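Local atomic coordinates of xylooligosaccharide oxidase (Myceliophthora thermophila, PDB entry 5L6G), a protein that oxidises the C1 hydroxyl of xylooligosaccharides and related sugars to lactones with a bicovalently bound FAD, passing the electrons to molecular oxygen to give hydrogen peroxide. Residues A230-N240 with A306-W316; F169-G177 with M265-V273. All blocks are in the same frame, centred on the assembly; numbering follows the deposited sequence.

Contact 1. Residues A230-N240 with A306-W316; sequences APPNVTSYEIN and ANLSSVQEHDW. With NAG (2-acetamido-2-deoxy-beta-D-glucopyranose), chain E.
The indole of Trp316 takes Ala230 over one face, a CH-pi contact with CB 3.9 Å from the centroid of the five-membered ring, while CG1 of Val234 reaches the indole edge near its plane and Pro231 leans on CE3 obliquely through CG and CD. The imidazole of His314 has the backbone of Gln312 over one face, offset toward the rim, and Ser236 at its edge. These groups ride on an antiparallel ladder between strands 234-240 and 308-314, the latter an outermost strand of the eight-stranded antiparallel sheet. Hydrogen-bonded pairs are Val234 with His314, Ser236 with Gln312 and Glu238 with Ser309; the register slips by one after Ser236, a beta bulge, where Ser310 has positive phi (50°). Beside the ladder, Ser236 OG lies 2.7 Å from His314 NE2 in a hydrogen bond. A chi1 of 62° swings OG between its own N and carbonyl carbon, on the side of the imidazole. The ring is fixed at both nitrogens, since ND1 bonds Glu318. Thr235 and Ile239 point to the other face, under helix 290-304, which Tyr237 also touches. CD2 of Leu308 meets CD2 of Tyr237 at 3.6 Å, and CG2 of Ile239 presses tightly on CB of Ala306. Waters bridge the ladder at the bulge: one joins Ser236 OG to Ser310 O, another links Glu238 OE1 with both Ser309 OG and Ser310 OG. At the far end, Asp315 is the N-cap of helix 316-322, its OD1 accepting from Glu318 N. Next to it the N-linked glycan leaves Asn233, whose ND2 is bonded to C1 of the N-acetylglucosamine, and the sugar's O6 donates to Pro232 O over 3.0 Å.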
loop_
_atom_site.group_PDB
_atom_site.type_symbol
_atom_site.label_atom_id
_atom_site.label_comp_id
_atom_site.label_asym_id
_atom_site.label_seq_id
_atom_site.Cartn_x
_atom_site.Cartn_y
_atom_site.Cartn_z
ATOM N N ALA A 230 -7.324 20.622 0.494
ATOM C CA ALA A 230 -5.881 20.528 0.672
ATOM C C ALA A 230 -5.394 21.695 1.540
ATOM O O ALA A 230 -5.788 22.830 1.307
ATOM C CB ALA A 230 -5.194 20.573 -0.678
ATOM N N PRO A 231 -4.549 21.424 2.547
ATOM C CA PRO A 231 -4.040 22.553 3.319
ATOM C C PRO A 231 -3.178 23.455 2.441
ATOM O O PRO A 231 -2.466 22.953 1.572
ATOM C CB PRO A 231 -3.177 21.885 4.390
ATOM C CG PRO A 231 -2.747 20.595 3.764
ATOM C CD PRO A 231 -3.945 20.154 2.977
ATOM N N PRO A 232 -3.238 24.772 2.666
ATOM C CA PRO A 232 -2.469 25.665 1.822
ATOM C C PRO A 232 -0.962 25.453 1.964
ATOM O O PRO A 232 -0.235 25.693 1.003
ATOM C CB PRO A 232 -2.890 27.066 2.297
ATOM C CG PRO A 232 -3.453 26.868 3.658
ATOM C CD PRO A 232 -4.049 25.496 3.657
ATOM N N ASN A 233 -0.506 24.999 3.131
ATOM C CA ASN A 233 0.920 24.825 3.398
ATOM C C ASN A 233 1.211 23.570 4.202
ATOM O O ASN A 233 0.478 23.236 5.119
ATOM C CB ASN A 233 1.478 26.051 4.121
ATOM C CG ASN A 233 1.360 27.296 3.279
ATOM O OD1 ASN A 233 0.655 28.239 3.639
ATOM N ND2 ASN A 233 2.050 27.289 2.117
ATOM N N VAL A 234 2.270 22.870 3.812
ATOM C CA VAL A 234 2.774 21.720 4.555
ATOM C C VAL A 234 4.290 21.881 4.703
ATOM O O VAL A 234 4.952 22.479 3.847
ATOM C CB VAL A 234 2.438 20.389 3.879
ATOM C CG1 VAL A 234 0.923 20.216 3.785
ATOM C CG2 VAL A 234 3.085 20.281 2.499
ATOM N N THR A 235 4.834 21.373 5.795
ATOM C CA THR A 235 6.223 21.603 6.119
ATOM C C THR A 235 6.911 20.261 6.294
ATOM O O THR A 235 6.565 19.494 7.182
ATOM C CB THR A 235 6.322 22.439 7.386
ATOM O OG1 THR A 235 5.605 23.673 7.182
ATOM C CG2 THR A 235 7.792 22.734 7.727
ATOM N N SER A 236 7.853 19.957 5.413
ATOM C CA SER A 236 8.634 18.735 5.574
ATOM C C SER A 236 9.790 19.032 6.503
ATOM O O SER A 236 10.215 20.176 6.641
ATOM C CB SER A 236 9.121 18.203 4.230
ATOM O OG SER A 236 9.981 19.121 3.581
ATOM N N TYR A 237 10.284 18.002 7.170
ATOM C CA TYR A 237 11.396 18.172 8.102
ATOM C C TYR A 237 12.028 16.831 8.385
ATOM O O TYR A 237 11.439 15.785 8.115
ATOM C CB TYR A 237 10.903 18.792 9.417
ATOM C CG TYR A 237 9.866 17.954 10.138
ATOM C CD1 TYR A 237 8.521 18.020 9.777
ATOM C CD2 TYR A 237 10.229 17.087 11.174
ATOM C CE1 TYR A 237 7.569 17.251 10.426
ATOM C CE2 TYR A 237 9.282 16.301 11.823
ATOM C CZ TYR A 237 7.958 16.393 11.457
ATOM O OH TYR A 237 7.004 15.628 12.076
ATOM N N GLU A 238 13.221 16.884 8.964
ATOM C CA GLU A 238 13.947 15.696 9.330
ATOM C C GLU A 238 14.543 15.856 10.716
ATOM O O GLU A 238 14.818 16.978 11.171
ATOM C CB GLU A 238 15.049 15.457 8.301
ATOM C CG GLU A 238 14.507 14.933 6.997
ATOM C CD GLU A 238 15.412 15.126 5.799
ATOM O OE1 GLU A 238 16.640 15.305 5.957
ATOM O OE2 GLU A 238 14.857 15.059 4.674
ATOM N N ILE A 239 14.720 14.728 11.394
ATOM C CA ILE A 239 15.436 14.703 12.664
ATOM C C ILE A 239 16.363 13.527 12.589
ATOM O O ILE A 239 15.914 12.380 12.621
ATOM C CB ILE A 239 14.509 14.535 13.885
ATOM C CG1 ILE A 239 13.440 15.634 13.920
ATOM C CG2 ILE A 239 15.338 14.517 15.167
ATOM C CD1 ILE A 239 12.254 15.326 14.811
ATOM N N ASN A 240 17.661 13.817 12.485
ATOM C CA ASN A 240 18.648 12.759 12.430
ATOM C C ASN A 240 18.797 12.111 13.796
ATOM O O ASN A 240 18.800 12.797 14.813
ATOM C CB ASN A 240 19.995 13.287 11.931
ATOM C CG ASN A 240 19.973 13.587 10.451
ATOM O OD1 ASN A 240 19.403 12.831 9.671
ATOM N ND2 ASN A 240 20.599 14.680 10.054
ATOM N N ALA A 306 17.426 15.900 20.338
ATOM C CA ALA A 306 17.745 15.947 18.928
ATOM C C ALA A 306 17.404 17.307 18.357
ATOM O O ALA A 306 16.756 18.137 19.005
ATOM C CB ALA A 306 17.003 14.848 18.186
ATOM N N ASN A 307 17.875 17.531 17.138
ATOM C CA ASN A 307 17.684 18.786 16.446
ATOM C C ASN A 307 16.881 18.575 15.188
ATOM O O ASN A 307 17.045 17.567 14.508
ATOM C CB ASN A 307 19.044 19.396 16.080
ATOM C CG ASN A 307 19.779 19.954 17.283
ATOM O OD1 ASN A 307 19.526 19.548 18.414
ATOM N ND2 ASN A 307 20.700 20.889 17.048
ATOM N N LEU A 308 16.022 19.539 14.876
ATOM C CA LEU A 308 15.354 19.599 13.576
ATOM C C LEU A 308 16.360 19.930 12.502
ATOM O O LEU A 308 17.287 20.698 12.741
ATOM C CB LEU A 308 14.319 20.725 13.532
ATOM C CG LEU A 308 12.850 20.528 13.864
ATOM C CD1 LEU A 308 12.088 21.830 13.596
ATOM C CD2 LEU A 308 12.264 19.375 13.080
ATOM N N SER A 309 16.158 19.396 11.304
ATOM C CA SER A 309 16.935 19.845 10.149
ATOM C C SER A 309 16.064 19.854 8.901
ATOM O O SER A 309 14.946 19.312 8.906
ATOM C CB SER A 309 18.176 18.976 9.945
ATOM O OG SER A 309 17.835 17.606 9.851
ATOM N N SER A 310 16.565 20.503 7.851
ATOM C CA SER A 310 15.909 20.515 6.547
ATOM C C SER A 310 14.437 20.898 6.660
ATOM O O SER A 310 13.575 20.240 6.084
ATOM C CB SER A 310 16.012 19.135 5.879
ATOM O OG SER A 310 17.362 18.786 5.629
ATOM N N VAL A 311 14.148 21.955 7.404
ATOM C CA VAL A 311 12.771 22.402 7.546
ATOM C C VAL A 311 12.419 23.178 6.281
ATOM O O VAL A 311 13.030 24.198 5.991
ATOM C CB VAL A 311 12.594 23.271 8.791
ATOM C CG1 VAL A 311 11.192 23.851 8.855
ATOM C CG2 VAL A 311 12.907 22.457 10.040
ATOM N N GLN A 312 11.445 22.683 5.533
ATOM C CA GLN A 312 11.055 23.288 4.254
ATOM C C GLN A 312 9.540 23.427 4.198
ATOM O O GLN A 312 8.828 22.438 4.308
ATOM C CB GLN A 312 11.502 22.409 3.088
ATOM C CG GLN A 312 13.001 22.379 2.827
ATOM C CD GLN A 312 13.394 21.232 1.908
ATOM O OE1 GLN A 312 12.619 20.814 1.054
ATOM N NE2 GLN A 312 14.602 20.716 2.090
ATOM N N GLU A 313 9.059 24.651 4.004
ATOM C CA GLU A 313 7.633 24.888 3.827
ATOM C C GLU A 313 7.265 24.745 2.353
ATOM O O GLU A 313 7.982 25.232 1.483
ATOM C CB GLU A 313 7.261 26.294 4.272
ATOM C CG GLU A 313 7.756 26.667 5.651
ATOM C CD GLU A 313 7.192 27.989 6.115
ATOM O OE1 GLU A 313 5.993 28.002 6.467
ATOM O OE2 GLU A 313 7.940 29.001 6.110
ATOM N N HIS A 314 6.116 24.146 2.086
ATOM C CA HIS A 314 5.694 23.833 0.730
ATOM C C HIS A 314 4.232 24.191 0.538
ATOM O O HIS A 314 3.477 24.234 1.501
ATOM C CB HIS A 314 5.811 22.312 0.481
ATOM C CG HIS A 314 7.154 21.726 0.804
ATOM N ND1 HIS A 314 8.282 21.964 0.046
ATOM C CD2 HIS A 314 7.545 20.902 1.803
ATOM C CE1 HIS A 314 9.309 21.324 0.571
ATOM N NE2 HIS A 314 8.883 20.653 1.625
ATOM N N ASP A 315 3.806 24.399 -0.700
ATOM C CA ASP A 315 2.373 24.264 -0.996
ATOM C C ASP A 315 2.062 22.770 -1.046
ATOM O O ASP A 315 2.967 21.943 -0.885
ATOM C CB ASP A 315 1.940 25.021 -2.268
ATOM C CG ASP A 315 2.411 24.382 -3.571
ATOM O OD1 ASP A 315 2.840 23.226 -3.613
ATOM O OD2 ASP A 315 2.317 25.067 -4.598
ATOM N N TRP A 316 0.790 22.435 -1.236
ATOM C CA TRP A 316 0.340 21.059 -1.169
ATOM C C TRP A 316 1.072 20.122 -2.146
ATOM O O TRP A 316 1.551 19.062 -1.749
ATOM C CB TRP A 316 -1.172 20.978 -1.387
ATOM C CG TRP A 316 -1.661 19.563 -1.427
ATOM C CD1 TRP A 316 -2.104 18.891 -2.514
ATOM C CD2 TRP A 316 -1.711 18.640 -0.333
ATOM N NE1 TRP A 316 -2.448 17.603 -2.173
ATOM C CE2 TRP A 316 -2.214 17.424 -0.837
ATOM C CE3 TRP A 316 -1.374 18.721 1.022
ATOM C CZ2 TRP A 316 -2.400 16.296 -0.030
ATOM C CZ3 TRP A 316 -1.563 17.607 1.827
ATOM C CH2 TRP A 316 -2.059 16.401 1.295
HETATM C C1 NAG E . 2.085 28.333 1.097
HETATM C C2 NAG E . 3.438 28.624 0.440
HETATM C C3 NAG E . 3.307 29.508 -0.809
HETATM C C4 NAG E . 2.260 28.932 -1.761
HETATM C C5 NAG E . 0.955 28.765 -0.990
HETATM C C6 NAG E . -0.149 28.157 -1.851
HETATM C C7 NAG E . 5.569 28.739 1.661
HETATM C C8 NAG E . 6.387 29.487 2.675
HETATM N N2 NAG E . 4.351 29.227 1.402
HETATM O O3 NAG E . 4.553 29.608 -1.470
HETATM O O4 NAG E . 2.064 29.760 -2.890
HETATM O O5 NAG E . 1.190 27.892 0.092
HETATM O O6 NAG E . -1.199 27.704 -1.018
HETATM O O7 NAG E . 6.035 27.734 1.122
HETATM O O HOH W 1 -1.463 24.276 -1.215
HETATM O O HOH W 2 12.528 18.667 4.396
HETATM O O HOH W 3 18.289 16.886 7.341
HETATM O O HOH W 4 18.495 16.526 12.466
HETATM O O HOH W 5 19.348 15.344 15.738
#

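Contact 2. Residues F169-G177 with M265-V273; sequences FGFSSHSHG and MPEEMNMRV. With FAD (flavin-adenine dinucleotide), chain D; XYP (beta-D-xylopyranose), chain H.
Ser175 OG is gripped twice by segment 265-273: it donates to Glu267 O at 2.6 Å and accepts from Asn270 ND2 at 2.9 Å, nearly in the plane of that amide. The other end of the same amide, OD1, accepts from Ser175 N at 3.1 Å, the donor tilted 24° from the carbonyl plane. The amide thus reads both the backbone and the hydroxyl of Ser175, while ND2 also bonds Leu285 O. With an alanine here, Ser175 N would probably be left without its acceptor, and Ser175 OG and Leu285 O without the amide donor, the hydroxyl keeping only its bond to Glu267 O. Alongside, the His174 ring carries Met265 CE centrally over one face, 3.3 Å from the ring centroid; the methionine bends at chi3 (86°) to lay its methyl there. Toward the active site, the Phe171 ring sets CZ over one face of the Arg272 guanidinium, 3.5 Å from NE, with the planes 54° apart. Arg272, a substrate-binding residue, donates from NH1 to O2 of the xylose at 2.8 Å, and its NE is held by Gln283. On the flavin side Phe169 N donates to FAD O2, and FAD N3 donates to Phe169 O. Short helix 173-176 of the FAD-binding region therefore sits against the start of strand 269-275, which runs between strands 280-286 and 374-381, with helix 246-261 packing on Met265 and Met271.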
loop_
_atom_site.group_PDB
_atom_site.type_symbol
_atom_site.label_atom_id
_atom_site.label_comp_id
_atom_site.label_asym_id
_atom_site.label_seq_id
_atom_site.Cartn_x
_atom_site.Cartn_y
_atom_site.Cartn_z
ATOM N N PHE A 169 -0.956 4.111 3.114
ATOM C CA PHE A 169 -0.454 4.958 4.171
ATOM C C PHE A 169 0.565 5.944 3.586
ATOM O O PHE A 169 1.495 5.542 2.861
ATOM C CB PHE A 169 0.257 4.100 5.222
ATOM C CG PHE A 169 0.667 4.878 6.431
ATOM C CD1 PHE A 169 1.863 5.607 6.439
ATOM C CD2 PHE A 169 -0.138 4.899 7.544
ATOM C CE1 PHE A 169 2.230 6.345 7.558
ATOM C CE2 PHE A 169 0.220 5.642 8.659
ATOM C CZ PHE A 169 1.399 6.371 8.656
ATOM N N GLY A 170 0.413 7.220 3.940
ATOM C CA GLY A 170 1.348 8.223 3.531
ATOM C C GLY A 170 1.483 9.361 4.522
ATOM O O GLY A 170 1.171 9.227 5.719
ATOM N N PHE A 171 1.979 10.473 4.011
ATOM C CA PHE A 171 2.310 11.628 4.833
ATOM C C PHE A 171 1.126 12.519 5.199
ATOM O O PHE A 171 1.301 13.648 5.697
ATOM C CB PHE A 171 3.438 12.423 4.166
ATOM C CG PHE A 171 4.815 11.890 4.474
ATOM C CD1 PHE A 171 5.360 12.010 5.742
ATOM C CD2 PHE A 171 5.567 11.273 3.500
ATOM C CE1 PHE A 171 6.636 11.534 6.030
ATOM C CE2 PHE A 171 6.842 10.797 3.777
ATOM C CZ PHE A 171 7.375 10.932 5.045
ATOM N N SER A 172 -0.080 12.007 4.963
ATOM C CA SER A 172 -1.307 12.592 5.483
ATOM C C SER A 172 -2.077 11.629 6.371
ATOM O O SER A 172 -3.148 11.972 6.855
ATOM C CB SER A 172 -2.222 13.017 4.323
ATOM O OG SER A 172 -1.628 14.085 3.620
ATOM N N SER A 173 -1.528 10.443 6.615
ATOM C CA SER A 173 -2.316 9.373 7.196
ATOM C C SER A 173 -2.579 9.586 8.679
ATOM O O SER A 173 -3.671 9.300 9.161
ATOM C CB SER A 173 -1.664 8.016 6.951
ATOM O OG SER A 173 -1.882 7.638 5.607
ATOM N N HIS A 174 -1.594 10.065 9.414
ATOM C CA HIS A 174 -1.874 10.439 10.792
ATOM C C HIS A 174 -3.013 11.480 10.852
ATOM O O HIS A 174 -3.914 11.388 11.709
ATOM C CB HIS A 174 -0.653 10.978 11.484
ATOM C CG HIS A 174 -0.797 11.015 12.966
ATOM N ND1 HIS A 174 -0.868 12.187 13.680
ATOM C CD2 HIS A 174 -0.935 10.012 13.866
ATOM C CE1 HIS A 174 -1.008 11.904 14.965
ATOM N NE2 HIS A 174 -1.056 10.592 15.099
ATOM N N SER A 175 -2.964 12.469 9.952
ATOM C CA SER A 175 -3.985 13.504 9.916
ATOM C C SER A 175 -5.343 13.047 9.378
ATOM O O SER A 175 -6.381 13.544 9.842
ATOM C CB SER A 175 -3.513 14.693 9.086
ATOM O OG SER A 175 -2.271 15.171 9.549
ATOM N N HIS A 176 -5.347 12.139 8.392
ATOM C CA HIS A 176 -6.545 11.877 7.583
ATOM C C HIS A 176 -6.829 10.408 7.235
ATOM O O HIS A 176 -7.810 10.104 6.554
ATOM C CB HIS A 176 -6.442 12.673 6.266
ATOM C CG HIS A 176 -6.473 14.160 6.449
ATOM N ND1 HIS A 176 -7.565 14.827 6.954
ATOM C CD2 HIS A 176 -5.563 15.111 6.148
ATOM C CE1 HIS A 176 -7.319 16.127 6.984
ATOM N NE2 HIS A 176 -6.104 16.325 6.506
ATOM N N GLY A 177 -6.009 9.488 7.711
ATOM C CA GLY A 177 -6.324 8.084 7.544
ATOM C C GLY A 177 -5.680 7.470 6.330
ATOM O O GLY A 177 -4.731 8.008 5.755
ATOM N N MET A 265 2.125 12.932 19.496
ATOM C CA MET A 265 2.105 13.359 18.094
ATOM C C MET A 265 0.782 14.016 17.732
ATOM O O MET A 265 -0.254 13.374 17.748
ATOM C CB MET A 265 2.398 12.183 17.145
ATOM C CG MET A 265 2.788 12.665 15.755
ATOM S SD MET A 265 3.680 11.522 14.684
ATOM C CE MET A 265 2.309 10.667 13.961
ATOM N N PRO A 266 0.817 15.299 17.377
ATOM C CA PRO A 266 -0.463 15.945 17.140
ATOM C C PRO A 266 -1.052 15.530 15.794
ATOM O O PRO A 266 -0.336 14.999 14.923
ATOM C CB PRO A 266 -0.110 17.430 17.205
ATOM C CG PRO A 266 1.301 17.469 16.730
ATOM C CD PRO A 266 1.927 16.261 17.345
ATOM N N GLU A 267 -2.350 15.748 15.639
ATOM C CA GLU A 267 -3.053 15.315 14.441
ATOM C C GLU A 267 -2.405 15.827 13.159
ATOM O O GLU A 267 -2.356 15.095 12.179
ATOM C CB GLU A 267 -4.521 15.744 14.484
ATOM C CG GLU A 267 -5.334 15.051 15.567
ATOM C CD GLU A 267 -6.822 15.323 15.465
ATOM O OE1 GLU A 267 -7.287 15.829 14.414
ATOM O OE2 GLU A 267 -7.537 15.020 16.442
ATOM N N GLU A 268 -1.878 17.048 13.182
ATOM C CA GLU A 268 -1.294 17.686 11.992
ATOM C C GLU A 268 0.054 17.081 11.576
ATOM O O GLU A 268 0.515 17.320 10.454
ATOM C CB GLU A 268 -1.056 19.182 12.246
ATOM C CG GLU A 268 -2.312 20.006 12.479
ATOM C CD GLU A 268 -2.838 19.978 13.903
ATOM O OE1 GLU A 268 -2.260 19.313 14.807
ATOM O OE2 GLU A 268 -3.858 20.659 14.106
ATOM N N MET A 269 0.684 16.328 12.477
ATOM C CA MET A 269 2.005 15.768 12.249
ATOM C C MET A 269 1.934 14.348 11.694
ATOM O O MET A 269 1.182 13.536 12.190
ATOM C CB MET A 269 2.783 15.742 13.564
ATOM C CG MET A 269 4.243 15.342 13.439
ATOM S SD MET A 269 5.127 15.523 14.989
ATOM C CE MET A 269 5.094 17.309 15.232
ATOM N N ASN A 270 2.753 14.076 10.688
ATOM C CA ASN A 270 2.780 12.798 9.997
ATOM C C ASN A 270 4.234 12.475 9.849
ATOM O O ASN A 270 4.991 13.301 9.325
ATOM C CB ASN A 270 2.149 12.904 8.612
ATOM C CG ASN A 270 0.706 13.295 8.669
ATOM O OD1 ASN A 270 -0.168 12.433 8.613
ATOM N ND2 ASN A 270 0.439 14.605 8.831
ATOM N N MET A 271 4.649 11.318 10.348
ATOM C CA MET A 271 6.083 11.084 10.567
ATOM C C MET A 271 6.433 9.605 10.526
ATOM O O MET A 271 5.593 8.769 10.784
ATOM C CB MET A 271 6.518 11.673 11.890
ATOM C CG MET A 271 8.014 11.849 12.055
ATOM S SD MET A 271 8.461 12.919 13.427
ATOM C CE MET A 271 7.475 12.222 14.765
ATOM N N ARG A 272 7.684 9.327 10.174
ATOM C CA ARG A 272 8.239 7.993 10.167
ATOM C C ARG A 272 9.739 8.050 10.469
ATOM O O ARG A 272 10.377 9.087 10.316
ATOM C CB ARG A 272 8.055 7.382 8.795
ATOM C CG ARG A 272 8.972 7.993 7.733
ATOM C CD ARG A 272 8.493 7.600 6.332
ATOM N NE ARG A 272 9.366 8.099 5.290
ATOM C CZ ARG A 272 9.136 7.965 3.992
ATOM N NH1 ARG A 272 8.039 7.362 3.567
ATOM N NH2 ARG A 272 9.996 8.460 3.118
ATOM N N VAL A 273 10.279 6.932 10.907
ATOM C CA VAL A 273 11.713 6.717 10.910
ATOM C C VAL A 273 12.070 6.065 9.591
ATOM O O VAL A 273 11.462 5.080 9.227
ATOM C CB VAL A 273 12.141 5.768 12.046
ATOM C CG1 VAL A 273 13.629 5.473 11.958
ATOM C CG2 VAL A 273 11.797 6.364 13.404
HETATM P PA FAD D . -0.945 -3.774 -8.726
HETATM O O1A FAD D . -1.532 -3.327 -10.045
HETATM O O2A FAD D . 0.271 -4.641 -8.794
HETATM O O5B FAD D . -2.072 -4.370 -7.806
HETATM C C5B FAD D . -1.843 -4.847 -6.477
HETATM C C4B FAD D . -2.946 -5.803 -6.080
HETATM O O4B FAD D . -4.202 -5.122 -6.131
HETATM C C3B FAD D . -3.063 -6.990 -7.021
HETATM O O3B FAD D . -3.536 -8.110 -6.303
HETATM C C2B FAD D . -4.121 -6.552 -8.001
HETATM O O2B FAD D . -4.755 -7.629 -8.679
HETATM C C1B FAD D . -5.042 -5.759 -7.101
HETATM N N9A FAD D . -5.779 -4.757 -7.874
HETATM C C8A FAD D . -5.298 -3.794 -8.655
HETATM N N7A FAD D . -6.305 -3.082 -9.217
HETATM C C5A FAD D . -7.430 -3.622 -8.749
HETATM C C6A FAD D . -8.853 -3.371 -8.965
HETATM N N6A FAD D . -9.178 -2.349 -9.780
HETATM N N1A FAD D . -9.732 -4.180 -8.338
HETATM C C2A FAD D . -9.371 -5.174 -7.522
HETATM N N3A FAD D . -8.058 -5.462 -7.276
HETATM C C4A FAD D . -7.087 -4.716 -7.870
HETATM N N1 FAD D . 2.154 1.682 -0.054
HETATM C C2 FAD D . 1.771 2.475 0.995
HETATM O O2 FAD D . 0.870 2.063 1.777
HETATM N N3 FAD D . 2.321 3.702 1.175
HETATM C C4 FAD D . 3.259 4.213 0.342
HETATM O O4 FAD D . 3.782 5.352 0.497
HETATM C C4X FAD D . 3.728 3.411 -0.809
HETATM N N5 FAD D . 4.671 3.842 -1.697
HETATM C C5X FAD D . 5.078 3.093 -2.788
HETATM C C6 FAD D . 6.026 3.556 -3.711
HETATM C C7 FAD D . 6.413 2.743 -4.788
HETATM C C7M FAD D . 7.452 3.272 -5.745
HETATM C C8 FAD D . 5.789 1.391 -5.004
HETATM C C8M FAD D . 6.136 0.520 -6.206
HETATM C C9 FAD D . 4.841 0.960 -4.082
HETATM C C9A FAD D . 4.471 1.744 -2.974
HETATM N N10 FAD D . 3.520 1.304 -2.015
HETATM C C10 FAD D . 3.110 2.084 -0.932
HETATM C "C1'" FAD D . 2.879 -0.002 -2.110
HETATM C "C2'" FAD D . 1.582 0.048 -2.854
HETATM O "O2'" FAD D . 0.601 0.578 -1.959
HETATM C "C3'" FAD D . 1.224 -1.392 -3.175
HETATM O "O3'" FAD D . 2.258 -2.022 -3.940
HETATM C "C4'" FAD D . -0.087 -1.398 -3.967
HETATM O "O4'" FAD D . -0.795 -2.612 -3.678
HETATM C "C5'" FAD D . 0.211 -1.247 -5.437
HETATM O "O5'" FAD D . -0.984 -0.884 -6.132
HETATM P P FAD D . -0.971 -1.011 -7.705
HETATM O O1P FAD D . -2.339 -0.792 -8.270
HETATM O O2P FAD D . 0.139 -0.184 -8.271
HETATM O O3P FAD D . -0.426 -2.505 -7.888
HETATM O O1 XYP H . 6.394 3.333 2.181
HETATM C C1 XYP H . 6.922 3.670 0.900
HETATM C C2 XYP H . 7.797 4.916 1.031
HETATM C C3 XYP H . 8.546 5.202 -0.263
HETATM C C4 XYP H . 9.297 3.957 -0.724
HETATM C C5 XYP H . 8.355 2.749 -0.804
HETATM O O2 XYP H . 6.947 6.016 1.353
HETATM O O3 XYP H . 9.408 6.343 -0.110
HETATM O O4 XYP H . 9.833 4.166 -2.036
HETATM O O5 XYP H . 7.649 2.552 0.417
HETATM O O HOH W 6 -6.971 15.730 11.127
#

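Contacts 1 and 2 have centres 12 Å apart and reach the same eight-stranded antiparallel sheet. Contact 1 forms its outer margin; strand 280-286 separates strand 234-240 from strand 269-275 of contact 2. The segments alternate along the chain, 169-177, 230-240, 265-273 and 306-316, so the two contacts cross along the chain. The contacts also touch directly: Tyr237 reaches Met269 and Met271 with its hydroxyl end. Contact 2 joins the flavin-binding part to the sheet that supplies Arg272 to the sugar; contact 1 pairs two strands of that sheet farther out, at the glycosylated surface, and adds the packing of the Trp316 indole on Ser172.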